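Abbfa_003403 (Acinetobacter baumannii, PDB 4ZXH) is a four-domain nonribosomal peptide synthetase that probably activates an amino acid, carries it on phosphopantetheine, joins it to a partner and releases the product. Local coordinates at residues D464-F468 with Q793-L797; C758-V762 with S773-I777; K781-L785 with R860-H864; V804-M809 with C854-D858; L819-Y823 with G844-R848. All coordinates share one frame; numbering follows the deposited sequence.

Contact 1 (D464-F468 with Q793-L797); sequences DGIQF and QLYVL
Q467 reaches from the loop 464-468 to the backbone of V796 and makes both hydrogen bonds of this contact. Its CG lies anti to the carbonyl carbon (chi1 -80°), and the chain bends at the next torsion, which turns the terminal amide to the strand. V796 N donates to Q467 OE1 over 3.1 Å. The bond is close to straight (167° at the hydrogen) and uses a lone pair in the carbonyl plane of the side-chain amide. In return Q467 NE2 donates to V796 O over 2.9 Å. That bond is more bent, and V796 O stands a little out of the amide plane of Q467. V796 O also accepts from the backbone N of V804.

The remaining contacts are apolar or weakly polar. I466 CG1 lies 4.2 Å from Y795 CE1, and the two side chains cross at about a right angle. G465 O comes to the edge of the Y795 ring, in its plane, with the oxygen 3.6 Å from Y795 CE1. I466 CD1 rests 4.1 Å from L794 O.

Strand 793-797 belongs to a small antiparallel sheet. Q793, Y795 and L797 pair with strand 809-816 on one side. L794 bonds to L471 of the same long loop that holds Q467. This loop runs from helix 428-447 to helix 483-494, consistent with a linker between the condensation and adenylation parts.

The Q467 amide meets the N-H and C=O of V796 with one acceptor and one donor, in place of the backbone of a neighbouring residue. Two opposed bonds fix its rotation, and they give OE1 and NE2 of this buried side chain one partner each.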
# COMPACT_ATOMS: atom_id res chain seq x y z
N ASP A 464 -32.88 14.20 17.66
CA ASP A 464 -32.74 14.89 18.94
C ASP A 464 -31.42 15.64 19.04
O ASP A 464 -30.72 15.53 20.05
CB ASP A 464 -32.86 13.91 20.12
CG ASP A 464 -34.30 13.47 20.38
OD1 ASP A 464 -35.24 14.12 19.86
OD2 ASP A 464 -34.49 12.49 21.12
N GLY A 465 -31.07 16.39 18.00
CA GLY A 465 -29.85 17.18 17.99
C GLY A 465 -28.58 16.41 18.32
O GLY A 465 -27.73 16.90 19.06
N ILE A 466 -28.48 15.19 17.80
CA ILE A 466 -27.25 14.39 17.88
C ILE A 466 -27.19 13.37 16.74
O ILE A 466 -28.22 12.96 16.20
CB ILE A 466 -27.13 13.64 19.23
CG1 ILE A 466 -25.65 13.38 19.54
CG2 ILE A 466 -27.92 12.34 19.21
CD1 ILE A 466 -25.38 13.18 20.98
N GLN A 467 -25.98 12.96 16.38
CA GLN A 467 -25.76 12.09 15.23
C GLN A 467 -26.14 10.63 15.48
O GLN A 467 -26.66 9.97 14.58
CB GLN A 467 -24.31 12.18 14.80
CG GLN A 467 -24.00 13.40 13.95
CD GLN A 467 -22.67 14.05 14.30
OE1 GLN A 467 -22.29 14.14 15.48
NE2 GLN A 467 -21.94 14.49 13.28
N PHE A 468 -25.89 10.14 16.69
CA PHE A 468 -26.32 8.80 17.12
C PHE A 468 -26.67 8.86 18.59
O PHE A 468 -26.12 9.67 19.32
CB PHE A 468 -25.22 7.77 16.84
CG PHE A 468 -25.02 7.49 15.39
CD1 PHE A 468 -25.90 6.68 14.69
CD2 PHE A 468 -23.99 8.11 14.69
CE1 PHE A 468 -25.74 6.44 13.32
CE2 PHE A 468 -23.82 7.88 13.32
CZ PHE A 468 -24.70 7.04 12.64
N GLN A 793 -21.40 14.88 25.77
CA GLN A 793 -21.91 14.66 24.42
C GLN A 793 -20.79 14.82 23.42
O GLN A 793 -19.96 15.72 23.53
CB GLN A 793 -23.08 15.59 24.10
CG GLN A 793 -24.20 15.55 25.13
CD GLN A 793 -23.99 16.54 26.26
OE1 GLN A 793 -23.72 17.73 26.01
NE2 GLN A 793 -24.07 16.07 27.50
N LEU A 794 -20.77 13.93 22.43
CA LEU A 794 -19.77 13.99 21.39
C LEU A 794 -20.44 14.39 20.08
O LEU A 794 -21.50 13.88 19.74
CB LEU A 794 -19.07 12.64 21.25
CG LEU A 794 -18.55 12.06 22.56
CD1 LEU A 794 -17.74 10.81 22.31
CD2 LEU A 794 -17.72 13.09 23.28
N TYR A 795 -19.81 15.33 19.38
CA TYR A 795 -20.32 15.84 18.11
C TYR A 795 -19.18 15.85 17.08
O TYR A 795 -18.05 16.19 17.42
CB TYR A 795 -20.90 17.25 18.26
CG TYR A 795 -21.96 17.42 19.33
CD1 TYR A 795 -23.30 17.08 19.11
CD2 TYR A 795 -21.64 17.96 20.57
CE1 TYR A 795 -24.27 17.26 20.10
CE2 TYR A 795 -22.60 18.14 21.56
CZ TYR A 795 -23.91 17.79 21.32
OH TYR A 795 -24.85 17.97 22.33
N VAL A 796 -19.48 15.49 15.83
CA VAL A 796 -18.47 15.57 14.77
C VAL A 796 -18.86 16.63 13.75
O VAL A 796 -19.84 16.46 13.03
CB VAL A 796 -18.25 14.21 14.07
CG1 VAL A 796 -17.11 14.30 13.08
CG2 VAL A 796 -17.97 13.12 15.10
N LEU A 797 -18.08 17.71 13.68
CA LEU A 797 -18.44 18.86 12.87
C LEU A 797 -17.48 19.15 11.71
O LEU A 797 -16.31 18.75 11.73
CB LEU A 797 -18.52 20.10 13.76
CG LEU A 797 -19.43 19.95 14.97
CD1 LEU A 797 -19.55 21.26 15.70
CD2 LEU A 797 -20.81 19.43 14.57

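Contact 2 (C758-V762 with S773-I777); sequences CLWNV and SAARI
W760 and R776 face each other as a non-hydrogen-bonded pair of an antiparallel hairpin, and their side chains carry much of the contact. The indole leaves its backbone with CG anti to the carbonyl carbon (chi1 -66°), which tips the six-membered ring towards the partner strand. R776 CB sits over one face of that ring, 4.0 Å from its centroid, in a CH-pi contact. The arginine chain then runs straight until it bends at chi3 (-64°). This brings the guanidinium back alongside the tryptophan, with W760 CZ2 over one face of it, 3.6 Å from R776 NH2. The two planes stand 56° apart, so this is not a parallel stack. C758 SG approaches the same group, 3.5 Å from R776 NH1.

A774 CB joins W760 and R776 on that sheet face, 4.0 Å from V762 CG2. On the other face N761 CB touches I777 CG1 at 3.8 Å. The N761 amide extends beyond the contact, and its ND2 bonds to D784 O. S773 OG likewise bonds to L785 O.

Backbone bonds join N761 and A775 in both directions, A775 N to N761 O being the shorter at 2.7 Å. The conserved NxYGPTE motif of adenylation domains begins at N761 and runs on into the turn.

Main-chain bonds thus set the register, while the W760 ring shields the aliphatic base of R776, itself an exposed residue.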
# COMPACT_ATOMS: atom_id res chain seq x y z
N CYS A 758 -9.13 -7.16 31.84
CA CYS A 758 -10.05 -6.18 31.25
C CYS A 758 -9.25 -4.98 30.74
O CYS A 758 -8.40 -4.44 31.45
CB CYS A 758 -11.10 -5.75 32.28
SG CYS A 758 -12.36 -4.58 31.68
N LEU A 759 -9.52 -4.56 29.51
CA LEU A 759 -8.81 -3.43 28.91
C LEU A 759 -9.77 -2.30 28.53
O LEU A 759 -10.73 -2.53 27.79
CB LEU A 759 -8.03 -3.90 27.68
CG LEU A 759 -7.14 -2.89 26.94
CD1 LEU A 759 -6.13 -2.23 27.89
CD2 LEU A 759 -6.42 -3.56 25.80
N TRP A 760 -9.53 -1.10 29.04
CA TRP A 760 -10.26 0.08 28.58
C TRP A 760 -9.37 0.98 27.73
O TRP A 760 -8.28 1.36 28.15
CB TRP A 760 -10.79 0.88 29.76
CG TRP A 760 -11.84 0.17 30.55
CD1 TRP A 760 -11.65 -0.63 31.65
CD2 TRP A 760 -13.25 0.19 30.32
NE1 TRP A 760 -12.85 -1.11 32.11
CE2 TRP A 760 -13.85 -0.63 31.30
CE3 TRP A 760 -14.07 0.80 29.36
CZ2 TRP A 760 -15.23 -0.84 31.36
CZ3 TRP A 760 -15.43 0.60 29.42
CH2 TRP A 760 -16.00 -0.22 30.42
N ASN A 761 -9.82 1.29 26.51
CA ASN A 761 -9.20 2.38 25.76
C ASN A 761 -9.98 3.64 26.08
O ASN A 761 -11.20 3.67 25.97
CB ASN A 761 -9.18 2.13 24.26
CG ASN A 761 -8.54 3.28 23.49
OD1 ASN A 761 -7.54 3.85 23.92
ND2 ASN A 761 -9.14 3.63 22.35
N VAL A 762 -9.28 4.68 26.49
CA VAL A 762 -9.93 5.78 27.16
C VAL A 762 -9.35 7.11 26.64
O VAL A 762 -8.16 7.20 26.31
CB VAL A 762 -9.80 5.59 28.69
CG1 VAL A 762 -8.41 5.92 29.18
CG2 VAL A 762 -10.83 6.38 29.43
N SER A 773 -14.48 9.85 26.90
CA SER A 773 -15.07 8.63 26.37
C SER A 773 -14.23 7.43 26.76
O SER A 773 -13.07 7.57 27.18
CB SER A 773 -15.23 8.69 24.84
OG SER A 773 -13.98 8.70 24.19
N ALA A 774 -14.82 6.24 26.63
CA ALA A 774 -14.21 5.02 27.12
C ALA A 774 -14.75 3.78 26.40
O ALA A 774 -15.96 3.57 26.33
CB ALA A 774 -14.44 4.90 28.61
N ALA A 775 -13.84 2.97 25.89
CA ALA A 775 -14.15 1.77 25.13
C ALA A 775 -13.68 0.49 25.84
O ALA A 775 -12.49 0.33 26.12
CB ALA A 775 -13.51 1.87 23.74
N ARG A 776 -14.60 -0.43 26.13
CA ARG A 776 -14.18 -1.76 26.60
C ARG A 776 -13.68 -2.55 25.39
O ARG A 776 -14.47 -3.02 24.56
CB ARG A 776 -15.32 -2.51 27.31
CG ARG A 776 -14.88 -3.82 28.01
CD ARG A 776 -16.06 -4.68 28.47
NE ARG A 776 -16.88 -4.04 29.50
CZ ARG A 776 -16.72 -4.21 30.81
NH1 ARG A 776 -15.77 -5.02 31.28
NH2 ARG A 776 -17.51 -3.57 31.67
N ILE A 777 -12.37 -2.69 25.30
CA ILE A 777 -11.73 -3.42 24.20
C ILE A 777 -11.77 -4.93 24.44
O ILE A 777 -11.22 -5.41 25.43
CB ILE A 777 -10.27 -2.99 24.01
CG1 ILE A 777 -10.17 -1.48 23.75
CG2 ILE A 777 -9.62 -3.80 22.89
CD1 ILE A 777 -11.11 -0.97 22.66

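Contact 3 (K781-L785 with R860-H864); sequences KYIDL and RLTHH
D784 places its CG between its own backbone N and carbonyl carbon (chi1 51°), and R860 bends at chi3; together these turns bring carboxylate and guanidinium together. D784 OD1 meets R860 NH1 at the guanidinium edge, in its plane, as a long salt bridge of 3.6 Å. The two flat groups are turned 71° against each other, so they do not pair side by side. The main partner of R860 is D858, whose OD2 bridges to R860 NE; D784 OD2 accepts from the backbone N of G786. D784 also packs against the methylenes of R860, its CG 3.7 Å from R860 CD.

The contact ties two sheets of the adenylation domain. Segment 781-785 links strands 773-777 and 787-788 at one margin of the large mixed sheet, while strand 861-863 belongs to the small antiparallel one. L785 N donates to L861 O over 2.8 Å, with an angle of 179° at the hydrogen.

Beside this bond the leucine branches divide. L785 CD1 lies 4.0 Å from L861 CB, the two side chains crossing at about a right angle. L785 CD2 goes the other way along the strand, to H863 CB at 3.8 Å. The H863 ring in turn meets that of Y763. Between L861 and H863, T862 CG2 comes to I783 O, a loose approach of 4.0 Å, and T862 OG1 shares a hydrogen bond with H864 NE2.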
# COMPACT_ATOMS: atom_id res chain seq x y z
N LYS A 781 -9.21 -6.16 16.70
CA LYS A 781 -9.61 -5.75 15.36
C LYS A 781 -10.65 -4.62 15.42
O LYS A 781 -10.95 -4.00 14.39
CB LYS A 781 -10.15 -6.96 14.58
N TYR A 782 -11.16 -4.34 16.61
CA TYR A 782 -12.26 -3.38 16.77
C TYR A 782 -11.97 -2.32 17.85
O TYR A 782 -12.41 -2.43 19.00
CB TYR A 782 -13.56 -4.13 17.06
CG TYR A 782 -13.98 -5.03 15.90
CD1 TYR A 782 -14.76 -4.55 14.86
CD2 TYR A 782 -13.56 -6.36 15.84
CE1 TYR A 782 -15.14 -5.36 13.80
CE2 TYR A 782 -13.93 -7.18 14.78
CZ TYR A 782 -14.72 -6.68 13.76
OH TYR A 782 -15.10 -7.50 12.69
N ILE A 783 -11.21 -1.30 17.45
CA ILE A 783 -10.77 -0.24 18.34
C ILE A 783 -11.35 1.11 17.94
O ILE A 783 -11.23 1.53 16.78
CB ILE A 783 -9.23 -0.15 18.37
CG1 ILE A 783 -8.63 -1.48 18.80
CG2 ILE A 783 -8.77 0.96 19.30
CD1 ILE A 783 -7.13 -1.54 18.63
N ASP A 784 -11.96 1.80 18.90
CA ASP A 784 -12.58 3.11 18.66
C ASP A 784 -12.53 3.91 19.95
O ASP A 784 -12.07 3.41 20.98
CB ASP A 784 -14.03 2.97 18.17
CG ASP A 784 -14.88 2.04 19.05
OD1 ASP A 784 -14.50 0.86 19.25
OD2 ASP A 784 -15.91 2.51 19.60
N LEU A 785 -13.03 5.15 19.92
CA LEU A 785 -13.05 6.03 21.09
C LEU A 785 -14.11 5.60 22.10
O LEU A 785 -14.15 6.11 23.22
CB LEU A 785 -13.29 7.48 20.67
CG LEU A 785 -12.21 8.05 19.76
CD1 LEU A 785 -12.56 9.46 19.30
CD2 LEU A 785 -10.89 8.05 20.45
N ARG A 860 -19.77 4.42 15.65
CA ARG A 860 -18.54 4.49 16.41
C ARG A 860 -17.74 5.72 16.00
O ARG A 860 -17.90 6.22 14.89
CB ARG A 860 -17.68 3.24 16.20
CG ARG A 860 -18.25 1.96 16.78
CD ARG A 860 -17.28 0.80 16.57
NE ARG A 860 -16.83 0.72 15.18
CZ ARG A 860 -15.57 0.56 14.80
NH1 ARG A 860 -14.60 0.47 15.71
NH2 ARG A 860 -15.26 0.49 13.51
N LEU A 861 -16.88 6.19 16.89
CA LEU A 861 -15.94 7.25 16.56
C LEU A 861 -14.53 6.70 16.51
O LEU A 861 -14.08 6.08 17.46
CB LEU A 861 -16.00 8.37 17.59
CG LEU A 861 -17.35 9.05 17.81
CD1 LEU A 861 -17.15 10.14 18.83
CD2 LEU A 861 -17.85 9.61 16.49
N THR A 862 -13.82 6.92 15.42
CA THR A 862 -12.42 6.56 15.40
C THR A 862 -11.58 7.82 15.25
O THR A 862 -12.05 8.83 14.70
CB THR A 862 -12.07 5.52 14.30
OG1 THR A 862 -12.31 6.07 12.99
CG2 THR A 862 -12.91 4.28 14.48
N HIS A 863 -10.35 7.74 15.75
CA HIS A 863 -9.49 8.89 15.94
C HIS A 863 -8.39 8.87 14.89
O HIS A 863 -7.87 7.81 14.56
CB HIS A 863 -8.91 8.85 17.33
CG HIS A 863 -8.30 10.14 17.77
ND1 HIS A 863 -7.05 10.55 17.36
CD2 HIS A 863 -8.75 11.09 18.62
CE1 HIS A 863 -6.76 11.71 17.93
NE2 HIS A 863 -7.78 12.07 18.69
N HIS A 864 -8.05 10.04 14.36
CA HIS A 864 -7.12 10.14 13.24
C HIS A 864 -6.30 11.40 13.44
O HIS A 864 -5.81 12.02 12.48
CB HIS A 864 -7.88 10.17 11.92
CG HIS A 864 -8.76 8.97 11.71
ND1 HIS A 864 -8.37 7.89 10.95
CD2 HIS A 864 -10.00 8.68 12.17
CE1 HIS A 864 -9.34 6.99 10.94
NE2 HIS A 864 -10.34 7.44 11.67

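Contact 4 (V804-M809 with C854-D858); sequences VPPGVM and CLRTD
G807 and V808 both stand opposite L855, which makes this a G1 beta bulge. It overlaps the type II turn P805-V808, with G807, at positive phi, as third residue of the turn and first of the bulge. L855 N donates to V808 O over 3.1 Å. G807 N also points at L855 O, but the modelled separation is too short for its exact length to be trusted.

Just beyond the bulge, M809 pairs with C854 without backbone hydrogen bonds. Its CB lies on the same sheet face as that of C854. From there CG reaches C854 SG at 3.7 Å. Chi2 (-142°) swings SD to 3.9 Å from C854 CB, and the bend at chi3 turns CE back to 3.5 Å from C854 N, where it also touches H864. C854 SG in turn lies over one face of the R856 guanidinium, whose NE bonds to T862 OG1.

P806 O accepts from N433 ND2, and T857 packs on the same helix 428-447, so the turn sits against the condensation part. The V804 and L855 side chains run antiparallel alongside one another. V804 CG2 touches L855 CD2 at 3.9 Å, and that same CD2 lies 3.6 Å from V804 O.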
# COMPACT_ATOMS: atom_id res chain seq x y z
N VAL A 804 -21.69 16.35 10.53
CA VAL A 804 -21.28 15.64 9.32
C VAL A 804 -22.16 14.43 9.02
O VAL A 804 -22.80 13.88 9.92
CB VAL A 804 -19.80 15.19 9.40
CG1 VAL A 804 -18.90 16.39 9.59
CG2 VAL A 804 -19.61 14.18 10.52
N PRO A 805 -22.22 14.01 7.75
CA PRO A 805 -22.94 12.77 7.45
C PRO A 805 -22.15 11.58 7.98
O PRO A 805 -20.95 11.73 8.21
CB PRO A 805 -23.01 12.74 5.92
CG PRO A 805 -22.55 14.09 5.46
CD PRO A 805 -21.68 14.64 6.53
N PRO A 806 -22.79 10.42 8.17
CA PRO A 806 -21.99 9.26 8.59
C PRO A 806 -20.91 8.92 7.55
O PRO A 806 -21.09 9.23 6.37
CB PRO A 806 -23.03 8.14 8.71
CG PRO A 806 -24.35 8.86 8.90
CD PRO A 806 -24.23 10.12 8.10
N GLY A 807 -19.81 8.32 8.00
CA GLY A 807 -18.73 7.92 7.12
C GLY A 807 -17.75 9.03 6.78
O GLY A 807 -16.77 8.81 6.06
N VAL A 808 -18.00 10.22 7.31
CA VAL A 808 -17.27 11.43 6.95
C VAL A 808 -16.35 11.89 8.11
O VAL A 808 -16.62 11.60 9.28
CB VAL A 808 -18.27 12.55 6.55
CG1 VAL A 808 -17.57 13.86 6.19
CG2 VAL A 808 -19.14 12.08 5.40
N MET A 809 -15.27 12.61 7.80
CA MET A 809 -14.39 13.08 8.86
C MET A 809 -14.59 14.55 9.20
O MET A 809 -14.98 15.36 8.35
CB MET A 809 -12.94 12.81 8.48
CG MET A 809 -12.70 11.34 8.23
SD MET A 809 -11.11 10.76 8.84
CE MET A 809 -11.15 11.42 10.49
N CYS A 854 -13.53 10.39 12.77
CA CYS A 854 -14.45 9.93 11.74
C CYS A 854 -15.75 9.39 12.35
O CYS A 854 -15.73 8.57 13.27
CB CYS A 854 -13.80 8.85 10.85
SG CYS A 854 -14.77 8.46 9.32
N LEU A 855 -16.87 9.89 11.85
CA LEU A 855 -18.17 9.37 12.25
C LEU A 855 -18.45 8.16 11.39
O LEU A 855 -18.83 8.28 10.23
CB LEU A 855 -19.26 10.43 12.08
CG LEU A 855 -20.71 10.02 12.36
CD1 LEU A 855 -20.93 9.73 13.84
CD2 LEU A 855 -21.66 11.10 11.86
N ARG A 856 -18.22 6.98 11.96
CA ARG A 856 -18.42 5.75 11.21
C ARG A 856 -19.91 5.51 10.97
O ARG A 856 -20.76 6.01 11.72
CB ARG A 856 -17.79 4.57 11.95
CG ARG A 856 -16.29 4.69 12.08
CD ARG A 856 -15.65 4.88 10.72
NE ARG A 856 -14.19 4.80 10.72
CZ ARG A 856 -13.46 4.73 9.61
NH1 ARG A 856 -14.05 4.73 8.43
NH2 ARG A 856 -12.14 4.66 9.68
N THR A 857 -20.21 4.76 9.91
CA THR A 857 -21.56 4.34 9.60
C THR A 857 -22.10 3.49 10.75
O THR A 857 -23.29 3.46 11.04
CB THR A 857 -21.60 3.56 8.26
OG1 THR A 857 -20.78 2.38 8.36
CG2 THR A 857 -21.08 4.43 7.12
N ASP A 858 -21.17 2.83 11.42
CA ASP A 858 -21.43 2.04 12.61
C ASP A 858 -22.11 2.85 13.73
O ASP A 858 -23.00 2.35 14.41
CB ASP A 858 -20.10 1.45 13.11
CG ASP A 858 -20.29 0.20 13.91
OD1 ASP A 858 -21.42 -0.06 14.36
OD2 ASP A 858 -19.29 -0.53 14.10

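Contact 5 (L819-Y823 with G844-R848); sequences LAVDY and GRLYR
The R845 guanidinium takes A820 O at its edge, nearly in its own plane. R845 NH1 donates to A820 O over 3.0 Å, at 166° and nearly along the C=O axis. R845 NH2 adds a weak, bent bond to V821 O, which approaches obliquely. The Y847 ring has Y823 OH near its plane at one edge, 3.9 Å from Y847 CE1, and the two tyrosines cross at about a right angle. The hydrogen bond of Y823 OH goes to E767, not to Y847. The ring of F834 also meets Y847.

R845 reaches the carbonyls because its chain is extended from CG to NE, with CG anti to the backbone N (chi1 -165°). Strand 822-823 is a weakly bonded edge to the hairpin 621-627 and 635-640, which flanks the glycine-rich loop of AMP-binding enzymes. Strand 846-855 belongs to the neighbouring antiparallel sheet, and Y847 and R848 open its YRTGD sequence, a conserved core motif of adenylation domains.

L819 packs against both R845 and Y847. Its CD2 touches R845 CG at 3.9 Å and R845 O at 3.8 Å. Its CG lies 4.2 Å from Y847 CB, the side chains meeting at a slant.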
# COMPACT_ATOMS: atom_id res chain seq x y z
N LEU A 819 -16.72 20.11 31.07
CA LEU A 819 -16.00 21.27 30.56
C LEU A 819 -15.25 22.04 31.63
O LEU A 819 -15.73 22.22 32.74
CB LEU A 819 -16.94 22.21 29.82
CG LEU A 819 -16.80 22.04 28.31
CD1 LEU A 819 -17.32 20.67 27.88
CD2 LEU A 819 -17.49 23.15 27.56
N ALA A 820 -14.05 22.50 31.27
CA ALA A 820 -13.29 23.39 32.13
C ALA A 820 -14.02 24.70 32.35
O ALA A 820 -14.89 25.07 31.56
CB ALA A 820 -11.94 23.66 31.54
N VAL A 821 -13.65 25.40 33.42
CA VAL A 821 -14.15 26.75 33.67
C VAL A 821 -13.63 27.72 32.60
O VAL A 821 -14.41 28.41 31.93
CB VAL A 821 -13.73 27.25 35.06
CG1 VAL A 821 -14.18 28.70 35.25
CG2 VAL A 821 -14.28 26.33 36.15
N ASP A 822 -12.31 27.74 32.45
CA ASP A 822 -11.64 28.53 31.42
C ASP A 822 -10.14 28.21 31.33
O ASP A 822 -9.63 27.34 32.04
CB ASP A 822 -11.84 30.02 31.70
CG ASP A 822 -11.38 30.41 33.08
OD1 ASP A 822 -10.42 29.81 33.59
OD2 ASP A 822 -12.01 31.31 33.68
N TYR A 823 -9.46 28.91 30.43
CA TYR A 823 -8.01 29.01 30.44
C TYR A 823 -7.61 30.16 31.37
O TYR A 823 -8.13 31.28 31.23
CB TYR A 823 -7.45 29.24 29.04
CG TYR A 823 -7.54 28.06 28.09
CD1 TYR A 823 -6.89 26.87 28.38
CD2 TYR A 823 -8.23 28.14 26.89
CE1 TYR A 823 -6.95 25.78 27.52
CE2 TYR A 823 -8.29 27.06 26.01
CZ TYR A 823 -7.65 25.88 26.33
OH TYR A 823 -7.70 24.81 25.48
N GLY A 844 -25.82 23.46 24.54
CA GLY A 844 -25.09 24.22 25.53
C GLY A 844 -23.67 24.55 25.13
O GLY A 844 -23.30 24.52 23.95
N ARG A 845 -22.87 24.87 26.14
CA ARG A 845 -21.46 25.19 25.95
C ARG A 845 -20.70 23.95 25.46
O ARG A 845 -20.93 22.84 25.95
CB ARG A 845 -20.89 25.72 27.26
CG ARG A 845 -19.55 26.43 27.15
CD ARG A 845 -19.31 27.20 28.43
NE ARG A 845 -18.01 27.86 28.50
CZ ARG A 845 -17.01 27.46 29.28
NH1 ARG A 845 -17.16 26.39 30.07
NH2 ARG A 845 -15.87 28.13 29.29
N LEU A 846 -19.82 24.15 24.48
CA LEU A 846 -19.04 23.06 23.89
C LEU A 846 -17.56 23.40 23.80
O LEU A 846 -17.18 24.57 23.77
CB LEU A 846 -19.53 22.73 22.48
CG LEU A 846 -20.99 22.46 22.18
CD1 LEU A 846 -21.15 22.23 20.68
CD2 LEU A 846 -21.46 21.27 22.97
N TYR A 847 -16.74 22.36 23.72
CA TYR A 847 -15.30 22.53 23.62
C TYR A 847 -14.78 21.98 22.31
O TYR A 847 -15.12 20.87 21.90
CB TYR A 847 -14.57 21.87 24.79
CG TYR A 847 -13.07 21.80 24.54
CD1 TYR A 847 -12.28 22.96 24.58
CD2 TYR A 847 -12.45 20.59 24.24
CE1 TYR A 847 -10.91 22.90 24.33
CE2 TYR A 847 -11.08 20.53 23.99
CZ TYR A 847 -10.32 21.69 24.05
OH TYR A 847 -8.98 21.61 23.80
N ARG A 848 -13.94 22.77 21.66
CA ARG A 848 -13.36 22.46 20.36
C ARG A 848 -12.00 21.77 20.52
O ARG A 848 -11.00 22.38 20.94
CB ARG A 848 -13.24 23.76 19.57
CG ARG A 848 -12.57 23.64 18.26
CD ARG A 848 -12.56 24.96 17.53
NE ARG A 848 -12.45 24.71 16.10
CZ ARG A 848 -12.72 25.62 15.17
NH1 ARG A 848 -13.11 26.83 15.54
NH2 ARG A 848 -12.60 25.30 13.89

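In the fold
From the N terminus, 464-468 opens the longest loop, which contact 1 closes at strand 792-797. Contact 2 is a hairpin that opens and closes within that loop. Contact 3 starts at 781-785, still inside it, but ends at 860-864 beyond it, so contacts 1 and 3 cross. Contact 4 lies within the span of contact 3, and contact 5 within that of contact 4; both end on strand 846-855, with centres about 24 Å apart. Contacts 1, 3, 4 and 5 all reach the small antiparallel sheet. Contact 2 belongs to the large mixed sheet and meets contact 3 through S773 and N761. The loop 464-468 touches contact 4 through Q467 and F468.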